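Local coordinates for DNA repair protein RAD7 (Saccharomyces cerevisiae, PDB 5ZB2), which promotes global genome nucleotide excision repair of nontranscribed DNA as a component of the yeast global genome repair complex, and binds Elongin-C through the part described here, at residues Ile254-Thr259 / Tyr286-Lys290; Glu274-Gln278 / Arg303-Leu307; Leu249-Ile255 / Gln278-Leu284; Ile313-Leu317 / Glu338-Leu343; Leu53-Leu57 / Gln69-Lys73. The contacts are given in a common frame with arbitrary orientation. Numbering follows the deposited sequence.

Contact 1. Residues Ile254-Thr259 / Tyr286-Lys290; sequences IINGLT and YFFSK
Two helical segments, 254-259 and 286-290, run nearly parallel, their axes 10.3 Å apart and crossing at -27°. The first carries a wider pi-type turn at 254-258, in which Thr259 N bonds to Ile254 O at 3.1 Å; Thr259 OG1 donates to the same Ile254 O at 2.9 Å. Thr259 comes nearest the partner backbone, its CA 5.5 Å from the CA of Phe287. Small and with its hydroxyl satisfied inside its own helix, Thr259 is the bump. Its hollow lies between three side chains with t chi1: Thr259 CG2 is 3.6 Å from Tyr286 CE2 and 3.4 Å from Lys290 CD, while Thr259 OG1 approaches the edge of the Phe287 ring, 3.3 Å from CD1. Phe287 slides under Leu258, whose CB sits 4.0 Å from the ring centroid in a CH-pi contact over the face. Ile254 CG2 meets Phe287 CB at 4.1 Å, and Ile255 CD1 presses on Tyr286 CD2 at 3.3 Å. The buried ring of Phe287 thus fills the inner gap, while Tyr286 and the aliphatic chain of Lys290 line the open margin. Such near-parallel packing of helices from successive repeats is typical of the convex face of a leucine-rich repeat solenoid.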
# COMPACT_ATOMS: atom_id res chain seq x y z
N ILE A 254 28.58 40.02 11.17
CA ILE A 254 29.04 40.55 9.89
C ILE A 254 30.54 40.82 9.95
O ILE A 254 31.29 40.48 9.02
CB ILE A 254 28.27 41.83 9.52
CG1 ILE A 254 26.75 41.58 9.50
CG2 ILE A 254 28.76 42.39 8.18
CD1 ILE A 254 26.29 40.61 8.44
N ILE A 255 31.00 41.45 11.03
CA ILE A 255 32.39 41.87 11.12
C ILE A 255 33.29 40.68 11.45
O ILE A 255 34.33 40.48 10.82
CB ILE A 255 32.54 42.99 12.17
CG1 ILE A 255 31.63 44.18 11.81
CG2 ILE A 255 33.99 43.44 12.30
CD1 ILE A 255 31.89 44.78 10.44
N ASN A 256 32.91 39.89 12.45
CA ASN A 256 33.75 38.81 12.94
C ASN A 256 33.48 37.47 12.27
O ASN A 256 34.26 36.53 12.46
CB ASN A 256 33.57 38.66 14.45
CG ASN A 256 33.82 39.97 15.19
OD1 ASN A 256 32.94 40.47 15.89
ND2 ASN A 256 35.01 40.51 15.03
N GLY A 257 32.40 37.35 11.49
CA GLY A 257 32.07 36.11 10.82
C GLY A 257 32.20 36.16 9.31
O GLY A 257 33.11 35.56 8.74
N LEU A 258 31.29 36.88 8.65
CA LEU A 258 31.30 36.94 7.19
C LEU A 258 32.60 37.53 6.66
O LEU A 258 33.25 36.94 5.79
CB LEU A 258 30.11 37.76 6.69
CG LEU A 258 28.72 37.12 6.78
CD1 LEU A 258 27.68 38.10 6.26
CD2 LEU A 258 28.66 35.82 5.99
N THR A 259 32.99 38.70 7.16
CA THR A 259 34.18 39.35 6.62
C THR A 259 35.44 38.54 6.91
O THR A 259 36.38 38.55 6.11
CB THR A 259 34.31 40.76 7.19
OG1 THR A 259 33.10 41.49 6.96
CG2 THR A 259 35.47 41.49 6.52
N TYR A 286 30.91 47.66 4.69
CA TYR A 286 32.27 47.24 5.01
C TYR A 286 32.56 45.86 4.42
O TYR A 286 33.63 45.63 3.85
CB TYR A 286 32.44 47.24 6.53
CG TYR A 286 33.66 46.55 7.08
CD1 TYR A 286 34.89 47.21 7.15
CD2 TYR A 286 33.58 45.26 7.59
CE1 TYR A 286 36.00 46.59 7.67
CE2 TYR A 286 34.69 44.64 8.12
CZ TYR A 286 35.90 45.31 8.16
OH TYR A 286 37.00 44.69 8.69
N PHE A 287 31.59 44.94 4.51
CA PHE A 287 31.81 43.58 4.05
C PHE A 287 31.80 43.50 2.53
O PHE A 287 32.64 42.82 1.93
CB PHE A 287 30.74 42.66 4.64
CG PHE A 287 30.70 41.31 4.00
CD1 PHE A 287 31.76 40.42 4.15
CD2 PHE A 287 29.60 40.92 3.26
CE1 PHE A 287 31.72 39.17 3.56
CE2 PHE A 287 29.55 39.67 2.67
CZ PHE A 287 30.61 38.79 2.82
N PHE A 288 30.85 44.17 1.88
CA PHE A 288 30.72 44.05 0.43
C PHE A 288 31.91 44.66 -0.30
O PHE A 288 32.30 44.17 -1.36
CB PHE A 288 29.42 44.71 -0.04
CG PHE A 288 28.17 43.93 0.30
CD1 PHE A 288 28.17 42.54 0.28
CD2 PHE A 288 27.01 44.58 0.65
CE1 PHE A 288 27.02 41.83 0.59
CE2 PHE A 288 25.86 43.88 0.96
CZ PHE A 288 25.86 42.50 0.93
N SER A 289 32.50 45.73 0.24
CA SER A 289 33.65 46.33 -0.43
C SER A 289 34.87 45.42 -0.40
O SER A 289 35.76 45.57 -1.24
CB SER A 289 33.99 47.68 0.19
OG SER A 289 34.58 47.52 1.47
N LYS A 290 34.91 44.47 0.53
CA LYS A 290 36.07 43.59 0.64
C LYS A 290 36.02 42.45 -0.38
O LYS A 290 37.06 42.03 -0.89
CB LYS A 290 36.15 43.02 2.06
CG LYS A 290 37.27 42.00 2.24
CD LYS A 290 37.23 41.40 3.63
CE LYS A 290 38.45 40.54 3.90
NZ LYS A 290 38.53 39.37 2.98

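Contact 2. Residues Glu274-Gln278 / Arg303-Leu307; sequences EESDQ and RCLQL
Arg303 lays its CB against the side chain of Glu275, 4.0 Å from CG, so that aliphatic portions of two charged residues overlap. Both have positive phi (63° and 70°), and their CA atoms lie 4.6 Å apart, in register. From there the two irregular segments run alongside each other, their end-to-end directions 18° apart, with Asp277 CA 5.0 Å from Cys304 CA. Glu275 CA makes a CA-H...O contact of 3.4 Å with Arg303 O. Inward, the compact thiol of Cys304 suits the buried position: SG is 3.7 Å from Ser276 O and 4.0 Å from Ser276 CB. A type I turn, Cys304 to Leu307, closed by Leu307 N to Cys304 O at 3.0 Å, then lifts Gln306 toward the other loop. Its long amide (chi1 m, chi2 t) reaches back, NE2 donating to Asp277 O at 3.1 Å, while one water bridges Ser276 O (2.7 Å) and Gln306 N (3.0 Å). Loops that follow successive strands and stack side by side in this way are characteristic of neighbouring leucine-rich repeats.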
# COMPACT_ATOMS: atom_id res chain seq x y z
N GLU A 274 16.95 37.96 5.98
CA GLU A 274 15.68 38.65 6.19
C GLU A 274 15.38 38.84 7.67
O GLU A 274 15.70 37.99 8.50
CB GLU A 274 14.56 37.87 5.51
CG GLU A 274 14.79 37.67 4.01
CD GLU A 274 13.61 37.00 3.32
OE1 GLU A 274 12.65 36.61 4.02
OE2 GLU A 274 13.65 36.86 2.08
N GLU A 275 14.77 39.99 7.99
CA GLU A 275 14.26 40.32 9.32
C GLU A 275 15.36 40.57 10.35
O GLU A 275 15.11 40.46 11.56
CB GLU A 275 13.30 39.24 9.84
CG GLU A 275 11.94 39.25 9.15
CD GLU A 275 10.98 38.24 9.74
OE1 GLU A 275 11.25 37.71 10.84
OE2 GLU A 275 9.94 37.97 9.10
N SER A 276 16.57 40.93 9.93
CA SER A 276 17.67 41.22 10.86
C SER A 276 17.72 42.73 11.08
O SER A 276 18.47 43.46 10.44
CB SER A 276 18.99 40.68 10.32
OG SER A 276 18.97 39.27 10.24
N ASP A 277 16.89 43.19 12.02
CA ASP A 277 16.75 44.62 12.31
C ASP A 277 17.91 45.20 13.11
O ASP A 277 17.89 46.40 13.41
CB ASP A 277 15.44 44.87 13.06
CG ASP A 277 15.49 44.40 14.50
OD1 ASP A 277 16.10 43.34 14.76
OD2 ASP A 277 14.93 45.09 15.37
N GLN A 278 18.92 44.39 13.48
CA GLN A 278 20.08 44.91 14.19
C GLN A 278 21.30 45.08 13.29
O GLN A 278 22.26 45.75 13.69
CB GLN A 278 20.43 44.00 15.37
CG GLN A 278 19.41 44.05 16.50
CD GLN A 278 19.91 43.39 17.77
OE1 GLN A 278 20.58 44.02 18.59
NE2 GLN A 278 19.57 42.12 17.95
N ARG A 303 13.03 43.24 5.16
CA ARG A 303 12.82 43.67 6.54
C ARG A 303 14.13 43.78 7.32
O ARG A 303 14.15 43.60 8.54
CB ARG A 303 11.83 42.76 7.27
CG ARG A 303 10.38 43.00 6.86
CD ARG A 303 9.38 42.35 7.81
NE ARG A 303 9.53 42.82 9.19
CZ ARG A 303 9.12 44.00 9.63
NH1 ARG A 303 8.53 44.86 8.81
NH2 ARG A 303 9.31 44.33 10.90
N CYS A 304 15.22 44.10 6.63
CA CYS A 304 16.44 44.57 7.28
C CYS A 304 16.32 46.08 7.44
O CYS A 304 16.89 46.88 6.69
CB CYS A 304 17.67 44.19 6.48
SG CYS A 304 18.32 42.57 6.88
N LEU A 305 15.57 46.48 8.47
CA LEU A 305 14.99 47.82 8.52
C LEU A 305 16.05 48.92 8.50
O LEU A 305 15.76 50.04 8.08
CB LEU A 305 14.11 47.95 9.76
CG LEU A 305 12.98 46.93 9.89
CD1 LEU A 305 12.23 47.12 11.21
CD2 LEU A 305 12.01 47.03 8.71
N GLN A 306 17.27 48.62 8.94
CA GLN A 306 18.29 49.66 9.04
C GLN A 306 19.00 49.94 7.72
O GLN A 306 19.65 50.99 7.60
CB GLN A 306 19.34 49.28 10.08
CG GLN A 306 18.88 49.38 11.52
CD GLN A 306 20.06 49.45 12.48
OE1 GLN A 306 20.89 50.35 12.39
NE2 GLN A 306 20.13 48.49 13.40
N LEU A 307 18.91 49.04 6.74
CA LEU A 307 19.82 49.10 5.60
C LEU A 307 19.48 50.27 4.68
O LEU A 307 18.32 50.48 4.31
CB LEU A 307 19.76 47.79 4.82
CG LEU A 307 20.14 46.54 5.62
CD1 LEU A 307 20.17 45.34 4.68
CD2 LEU A 307 21.47 46.69 6.35
O HOH W 1 18.58 46.05 9.76

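Contact 3. Residues Leu249-Ile255 / Gln278-Leu284; sequences LTDSMII and QITTDSL
At the apolar centre Ile254 CD1 meets Ile279 CD1 at 4.0 Å and Leu284 CD2 at 3.7 Å, while Met253 CE reaches Ile279 CD1 at 4.2 Å. Branched and flexible aliphatic chains suit this buried space between two successive loop-to-helix junctions. Further out, small Ser283 lets the helices come close: Ile254 CG2 lies 3.4 Å from Ser283 O, and Ile255 CD1 4.0 Å from Ser283 CB. Asp251, in the first turn of its helix, stands beside Ile279 with their CA atoms 5.2 Å apart. The Asp251 carboxylate (chi1 m) gathers three donors: OD1 accepts from Thr280 N and from Ser283 OG, both at 2.8 Å, and OD2 accepts from Thr280 OG1 at 2.5 Å. Thr280 is itself the N-cap of the helix beginning at 281, its OG1 accepting from Ser283 N at 3.2 Å. Thr250 (chi1 p) is also an N-cap, but its OG1 accepts from Ser252 N, two residues on, at 3.2 Å, and also bonds to Asp224. At the polar edge two waters bridge the backbones: one spans Leu249 O (2.8 Å) and Gln278 N (3.0 Å), the other Asp251 N (3.0 Å) and Gln278 O (2.7 Å). Asp251, next to the Thr250 cap, thus reaches across to the Thr280 cap of the following repeat, tying together two adjacent loop-to-helix junctions of a leucine-rich repeat solenoid.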
# COMPACT_ATOMS: atom_id res chain seq x y z
N LEU A 249 20.91 38.21 15.68
CA LEU A 249 22.20 38.46 15.06
C LEU A 249 22.46 39.95 14.91
O LEU A 249 21.55 40.75 14.69
CB LEU A 249 22.27 37.78 13.69
CG LEU A 249 22.11 36.26 13.70
CD1 LEU A 249 22.16 35.70 12.28
CD2 LEU A 249 23.16 35.59 14.57
N THR A 250 23.74 40.33 15.04
CA THR A 250 24.15 41.73 15.02
C THR A 250 25.33 41.91 14.07
O THR A 250 25.80 40.96 13.43
CB THR A 250 24.54 42.21 16.42
OG1 THR A 250 25.79 41.62 16.79
CG2 THR A 250 23.47 41.84 17.44
N ASP A 251 25.83 43.14 14.00
CA ASP A 251 26.99 43.43 13.16
C ASP A 251 28.17 42.54 13.51
O ASP A 251 29.04 42.30 12.66
CB ASP A 251 27.39 44.90 13.30
CG ASP A 251 26.46 45.84 12.53
OD1 ASP A 251 25.61 45.35 11.76
OD2 ASP A 251 26.61 47.07 12.69
N SER A 252 28.22 42.03 14.74
CA SER A 252 29.31 41.14 15.14
C SER A 252 29.41 39.96 14.18
O SER A 252 30.51 39.58 13.77
CB SER A 252 29.09 40.66 16.57
OG SER A 252 30.05 39.68 16.92
N MET A 253 28.27 39.36 13.83
CA MET A 253 28.28 38.28 12.85
C MET A 253 28.85 38.76 11.52
O MET A 253 29.54 38.01 10.83
CB MET A 253 26.86 37.74 12.66
CG MET A 253 26.76 36.53 11.75
SD MET A 253 26.59 36.93 10.00
CE MET A 253 24.89 37.49 9.94
N ILE A 254 28.58 40.02 11.17
CA ILE A 254 29.04 40.55 9.89
C ILE A 254 30.54 40.82 9.95
O ILE A 254 31.29 40.48 9.02
CB ILE A 254 28.27 41.83 9.52
CG1 ILE A 254 26.75 41.58 9.50
CG2 ILE A 254 28.76 42.39 8.18
CD1 ILE A 254 26.29 40.61 8.44
N ILE A 255 31.00 41.45 11.03
CA ILE A 255 32.39 41.87 11.12
C ILE A 255 33.29 40.68 11.45
O ILE A 255 34.33 40.48 10.82
CB ILE A 255 32.54 42.99 12.17
CG1 ILE A 255 31.63 44.18 11.81
CG2 ILE A 255 33.99 43.44 12.30
CD1 ILE A 255 31.89 44.78 10.44
N GLN A 278 18.92 44.39 13.48
CA GLN A 278 20.08 44.91 14.19
C GLN A 278 21.30 45.08 13.29
O GLN A 278 22.26 45.75 13.69
CB GLN A 278 20.43 44.00 15.37
CG GLN A 278 19.41 44.05 16.50
CD GLN A 278 19.91 43.39 17.77
OE1 GLN A 278 20.58 44.02 18.59
NE2 GLN A 278 19.57 42.12 17.95
N ILE A 279 21.29 44.51 12.09
CA ILE A 279 22.40 44.67 11.15
C ILE A 279 22.34 46.06 10.53
O ILE A 279 21.29 46.50 10.04
CB ILE A 279 22.36 43.57 10.08
CG1 ILE A 279 22.55 42.21 10.75
CG2 ILE A 279 23.41 43.83 9.01
CD1 ILE A 279 22.58 41.02 9.80
N THR A 280 23.47 46.77 10.54
CA THR A 280 23.53 48.15 10.10
C THR A 280 24.00 48.26 8.65
O THR A 280 24.59 47.34 8.09
CB THR A 280 24.47 48.97 10.99
OG1 THR A 280 25.82 48.54 10.78
CG2 THR A 280 24.10 48.80 12.46
N THR A 281 23.72 49.42 8.06
CA THR A 281 24.23 49.72 6.73
C THR A 281 25.75 49.69 6.70
O THR A 281 26.36 49.25 5.72
CB THR A 281 23.73 51.10 6.29
OG1 THR A 281 22.30 51.15 6.42
CG2 THR A 281 24.12 51.40 4.85
N ASP A 282 26.38 50.15 7.78
CA ASP A 282 27.84 50.25 7.82
C ASP A 282 28.50 48.88 7.71
O ASP A 282 29.43 48.69 6.92
CB ASP A 282 28.26 50.96 9.11
CG ASP A 282 27.70 52.36 9.21
OD1 ASP A 282 27.66 53.06 8.18
OD2 ASP A 282 27.30 52.77 10.32
N SER A 283 28.03 47.91 8.50
CA SER A 283 28.69 46.61 8.51
C SER A 283 28.62 45.94 7.14
O SER A 283 29.61 45.37 6.67
CB SER A 283 28.08 45.71 9.58
OG SER A 283 26.76 45.31 9.24
N LEU A 284 27.46 46.01 6.48
CA LEU A 284 27.32 45.35 5.18
C LEU A 284 28.11 46.08 4.10
O LEU A 284 28.69 45.44 3.21
CB LEU A 284 25.85 45.25 4.79
CG LEU A 284 25.00 44.24 5.59
CD1 LEU A 284 23.60 44.17 5.02
CD2 LEU A 284 25.62 42.85 5.62
O HOH W 2 19.01 41.41 13.72
O HOH W 3 24.37 45.41 15.29

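Contact 4. Residues Ile313-Leu317 / Glu338-Leu343; sequences IELLL and EAFVAL
This is an apolar contact between the helical sides of two consecutive leucine-rich repeats, joining the middle of helix 309-320 to the short helix 337-341 and the turn that follows it. The first segment, 313-317, is regular alpha helix, with Leu317 N bonded to Ile313 O at 2.9 Å. The second is only weakly bonded, its turns closed by weak i to i+3 bonds such as Val341 N to Glu338 O at 3.2 Å. The CA atoms of Ile313 and Ala339 are 6.1 Å apart, those of Leu316 and Leu343 7.0 Å. Ala342 is the shared partner of three side chains: its methyl, small enough to sit beneath them, has CB 4.4 Å from Ile313 CG1, 4.1 Å from Leu316 CD1 and 4.2 Å from Leu317 CD1. Leu316 (m, t) reaches deepest, with CD1 3.5 Å from Ala342 O and 3.7 Å from Leu343 CA, and CD2 3.7 Å from Leu343 CD1. Ile313, extended in its m, t rotamer, stretches CD1 over the backbone to Glu338 O at 4.3 Å. Branched aliphatics against alanines let the two backbones approach without polar pairing. Beyond the pair, Leu315 and Glu314 pack back onto helix 281-290, whereas Phe340 and Leu343 pack onward against helix 361-370, so the contact is one step in a row of helices beside the parallel sheet.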
# COMPACT_ATOMS: atom_id res chain seq x y z
N ILE A 313 24.62 49.94 -2.80
CA ILE A 313 25.58 50.42 -3.80
C ILE A 313 26.83 49.55 -3.77
O ILE A 313 27.31 49.09 -4.81
CB ILE A 313 25.90 51.90 -3.57
CG1 ILE A 313 24.65 52.75 -3.80
CG2 ILE A 313 27.04 52.36 -4.49
CD1 ILE A 313 24.83 54.23 -3.51
N GLU A 314 27.39 49.33 -2.58
CA GLU A 314 28.58 48.49 -2.47
C GLU A 314 28.31 47.09 -3.00
O GLU A 314 29.19 46.48 -3.62
CB GLU A 314 29.05 48.43 -1.01
CG GLU A 314 29.61 49.75 -0.46
CD GLU A 314 30.91 50.18 -1.14
OE1 GLU A 314 31.50 49.37 -1.88
OE2 GLU A 314 31.33 51.33 -0.92
N LEU A 315 27.10 46.57 -2.78
CA LEU A 315 26.75 45.26 -3.32
C LEU A 315 26.82 45.26 -4.84
O LEU A 315 27.47 44.39 -5.45
CB LEU A 315 25.35 44.86 -2.85
CG LEU A 315 24.75 43.59 -3.47
CD1 LEU A 315 25.55 42.36 -3.09
CD2 LEU A 315 23.29 43.42 -3.06
N LEU A 316 26.17 46.23 -5.48
CA LEU A 316 26.11 46.26 -6.94
C LEU A 316 27.48 46.51 -7.55
O LEU A 316 27.86 45.87 -8.54
CB LEU A 316 25.12 47.32 -7.40
CG LEU A 316 23.67 47.15 -6.91
CD1 LEU A 316 22.88 48.41 -7.17
CD2 LEU A 316 23.01 45.96 -7.59
N LEU A 317 28.25 47.45 -6.99
CA LEU A 317 29.53 47.83 -7.57
C LEU A 317 30.64 46.82 -7.34
O LEU A 317 31.71 46.96 -7.92
CB LEU A 317 29.96 49.19 -7.02
CG LEU A 317 29.44 50.42 -7.77
CD1 LEU A 317 27.93 50.37 -7.94
CD2 LEU A 317 29.84 51.70 -7.06
N GLU A 338 19.00 57.52 -4.64
CA GLU A 338 20.38 57.30 -5.08
C GLU A 338 20.72 55.82 -5.16
O GLU A 338 21.50 55.41 -6.03
CB GLU A 338 21.35 58.01 -4.12
CG GLU A 338 22.80 57.98 -4.57
CD GLU A 338 23.03 58.73 -5.87
OE1 GLU A 338 22.12 59.48 -6.29
OE2 GLU A 338 24.12 58.58 -6.47
N ALA A 339 20.15 55.00 -4.27
CA ALA A 339 20.40 53.57 -4.33
C ALA A 339 20.00 52.99 -5.68
O ALA A 339 20.73 52.17 -6.26
CB ALA A 339 19.66 52.85 -3.21
N PHE A 340 18.84 53.40 -6.21
CA PHE A 340 18.35 52.85 -7.46
C PHE A 340 19.06 53.43 -8.67
O PHE A 340 18.99 52.83 -9.76
CB PHE A 340 16.85 53.07 -7.57
CG PHE A 340 16.06 52.46 -6.44
CD1 PHE A 340 15.79 51.10 -6.43
CD2 PHE A 340 15.61 53.24 -5.39
CE1 PHE A 340 15.08 50.53 -5.40
CE2 PHE A 340 14.89 52.67 -4.35
CZ PHE A 340 14.63 51.32 -4.36
N VAL A 341 19.75 54.56 -8.52
CA VAL A 341 20.57 55.08 -9.61
C VAL A 341 21.59 54.04 -10.04
O VAL A 341 21.82 53.83 -11.24
CB VAL A 341 21.26 56.39 -9.18
CG1 VAL A 341 22.16 56.91 -10.29
CG2 VAL A 341 20.22 57.44 -8.82
N ALA A 342 22.20 53.34 -9.08
CA ALA A 342 23.20 52.33 -9.37
C ALA A 342 22.61 50.99 -9.76
O ALA A 342 23.35 50.11 -10.22
CB ALA A 342 24.12 52.14 -8.16
N LEU A 343 21.30 50.80 -9.59
CA LEU A 343 20.67 49.51 -9.86
C LEU A 343 20.42 49.37 -11.36
O LEU A 343 19.32 49.56 -11.87
CB LEU A 343 19.37 49.37 -9.06
CG LEU A 343 18.66 48.02 -9.12
CD1 LEU A 343 19.58 46.88 -8.71
CD2 LEU A 343 17.42 48.05 -8.23

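Contact 5. Residues Leu53-Leu57 / Gln69-Lys73; sequences LAKAL and QLFLK
Residues 53-57 form a regular alpha-helical turn, with Leu57 N bonded to Leu53 O at 3.0 Å, whereas 69-71 is a 3-10 turn that opens into loop at Leu72 and Lys73. The backbones stay well apart, the CA atoms of Ala54 and Phe71 being separated by 8.5 Å and those of Leu53 and Leu70 by 9.1 Å, and side chains fill the gap. Phe71 (chi1 m, chi2 86°) presses the tip of its ring against the helix face: CZ lies 3.7 Å from Ala54 CA and 3.9 Å from Leu53 CG, CE2 3.7 Å from Ala54 CB, and CE1 3.8 Å from Leu57 CD1, which sits at the ring edge. Alanine at 54 allows the ring to come up to the backbone, while the leucines one turn apart, Leu53 and Leu57, contact the same end of the ring. Leu70 completes the cluster, its CB 4.3 Å from Leu53 CD2 and its CD1 4.1 Å from Leu57 CD1. Leu53 and Leu57 also pack on Leu92 and Leu95 of Elongin-C, respectively. Leu70 touches Leu38 of helix 8-41, and Phe71 meets Phe81 of strand 78-81 edge-to-face, so Phe71 connects helix 50-59, which Elongin-C packs on, to the first strand of the sheet.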
# COMPACT_ATOMS: atom_id res chain seq x y z
N LEU A 53 6.03 19.82 -15.54
CA LEU A 53 4.70 19.24 -15.42
C LEU A 53 4.27 19.16 -13.96
O LEU A 53 3.15 19.55 -13.61
CB LEU A 53 4.68 17.85 -16.07
CG LEU A 53 3.39 17.03 -15.93
CD1 LEU A 53 2.19 17.78 -16.50
CD2 LEU A 53 3.55 15.69 -16.62
N ALA A 54 5.17 18.69 -13.09
CA ALA A 54 4.87 18.63 -11.67
C ALA A 54 4.51 20.01 -11.12
O ALA A 54 3.59 20.14 -10.31
CB ALA A 54 6.06 18.05 -10.90
N LYS A 55 5.22 21.05 -11.57
CA LYS A 55 4.94 22.40 -11.11
C LYS A 55 3.53 22.84 -11.52
O LYS A 55 2.79 23.41 -10.72
CB LYS A 55 5.98 23.37 -11.66
CG LYS A 55 5.89 24.78 -11.09
CD LYS A 55 6.64 25.80 -11.93
CE LYS A 55 5.91 26.11 -13.23
NZ LYS A 55 6.50 27.27 -13.96
N ALA A 56 3.16 22.58 -12.77
CA ALA A 56 1.83 22.96 -13.24
C ALA A 56 0.75 22.26 -12.41
O ALA A 56 -0.21 22.89 -11.96
CB ALA A 56 1.68 22.62 -14.72
N LEU A 57 0.91 20.95 -12.19
CA LEU A 57 -0.06 20.21 -11.39
C LEU A 57 -0.10 20.74 -9.96
O LEU A 57 -1.17 20.96 -9.40
CB LEU A 57 0.28 18.72 -11.41
CG LEU A 57 0.16 18.06 -12.79
CD1 LEU A 57 0.70 16.64 -12.76
CD2 LEU A 57 -1.29 18.06 -13.28
N GLN A 69 0.93 8.95 -11.52
CA GLN A 69 1.35 7.91 -12.45
C GLN A 69 2.05 8.46 -13.68
O GLN A 69 2.74 7.71 -14.36
CB GLN A 69 0.13 7.08 -12.86
CG GLN A 69 -0.48 6.30 -11.70
CD GLN A 69 -1.72 5.54 -12.10
OE1 GLN A 69 -1.69 4.32 -12.25
NE2 GLN A 69 -2.82 6.26 -12.29
N LEU A 70 1.89 9.76 -13.96
CA LEU A 70 2.61 10.39 -15.06
C LEU A 70 4.12 10.39 -14.83
O LEU A 70 4.89 10.52 -15.79
CB LEU A 70 2.12 11.83 -15.23
CG LEU A 70 0.62 11.98 -15.51
CD1 LEU A 70 0.14 13.40 -15.21
CD2 LEU A 70 0.32 11.61 -16.96
N PHE A 71 4.56 10.25 -13.58
CA PHE A 71 5.96 10.39 -13.22
C PHE A 71 6.64 9.07 -12.89
O PHE A 71 7.77 9.06 -12.39
CB PHE A 71 6.09 11.34 -12.02
CG PHE A 71 5.45 12.68 -12.24
CD1 PHE A 71 4.10 12.86 -11.96
CD2 PHE A 71 6.18 13.75 -12.71
CE1 PHE A 71 3.51 14.09 -12.16
CE2 PHE A 71 5.59 14.98 -12.91
CZ PHE A 71 4.25 15.15 -12.63
N LEU A 72 5.99 7.94 -13.17
CA LEU A 72 6.49 6.64 -12.76
C LEU A 72 7.25 5.95 -13.89
O LEU A 72 6.94 6.12 -15.07
CB LEU A 72 5.35 5.74 -12.28
CG LEU A 72 4.56 6.21 -11.06
CD1 LEU A 72 3.48 5.20 -10.70
CD2 LEU A 72 5.47 6.44 -9.86
N LYS A 73 8.26 5.17 -13.50
CA LYS A 73 9.09 4.41 -14.43
C LYS A 73 9.73 5.32 -15.48
O LYS A 73 9.59 5.13 -16.69
CB LYS A 73 8.28 3.29 -15.09
CG LYS A 73 7.89 2.15 -14.16
CD LYS A 73 9.10 1.54 -13.43
CE LYS A 73 10.20 1.10 -14.38
NZ LYS A 73 11.40 0.59 -13.65

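How the contacts relate
Along the chain contact 5 comes first, contacts 1, 2 and 3 interleave, and contact 4 follows. Contacts 1 and 3 join the same helices, 251-261 and 281-290, share Ile254 and Ile255, and have centres about 8 Å apart. Contact 2 shares Gln278 with contact 3, about 10 Å between centres, and links the loops after strands 270-272 and 298-300. Contact 4 carries the row onward, touching contact 1 where Glu314 and Leu315 meet Phe288. These four belong to successive repeats of one parallel-sheet solenoid; contact 5, about 39 to 44 Å away centre to centre, lies before its first strand, so the Elongin-C contacts beside it are far from contacts 1 to 4, which no other protein chain of the assembly touches.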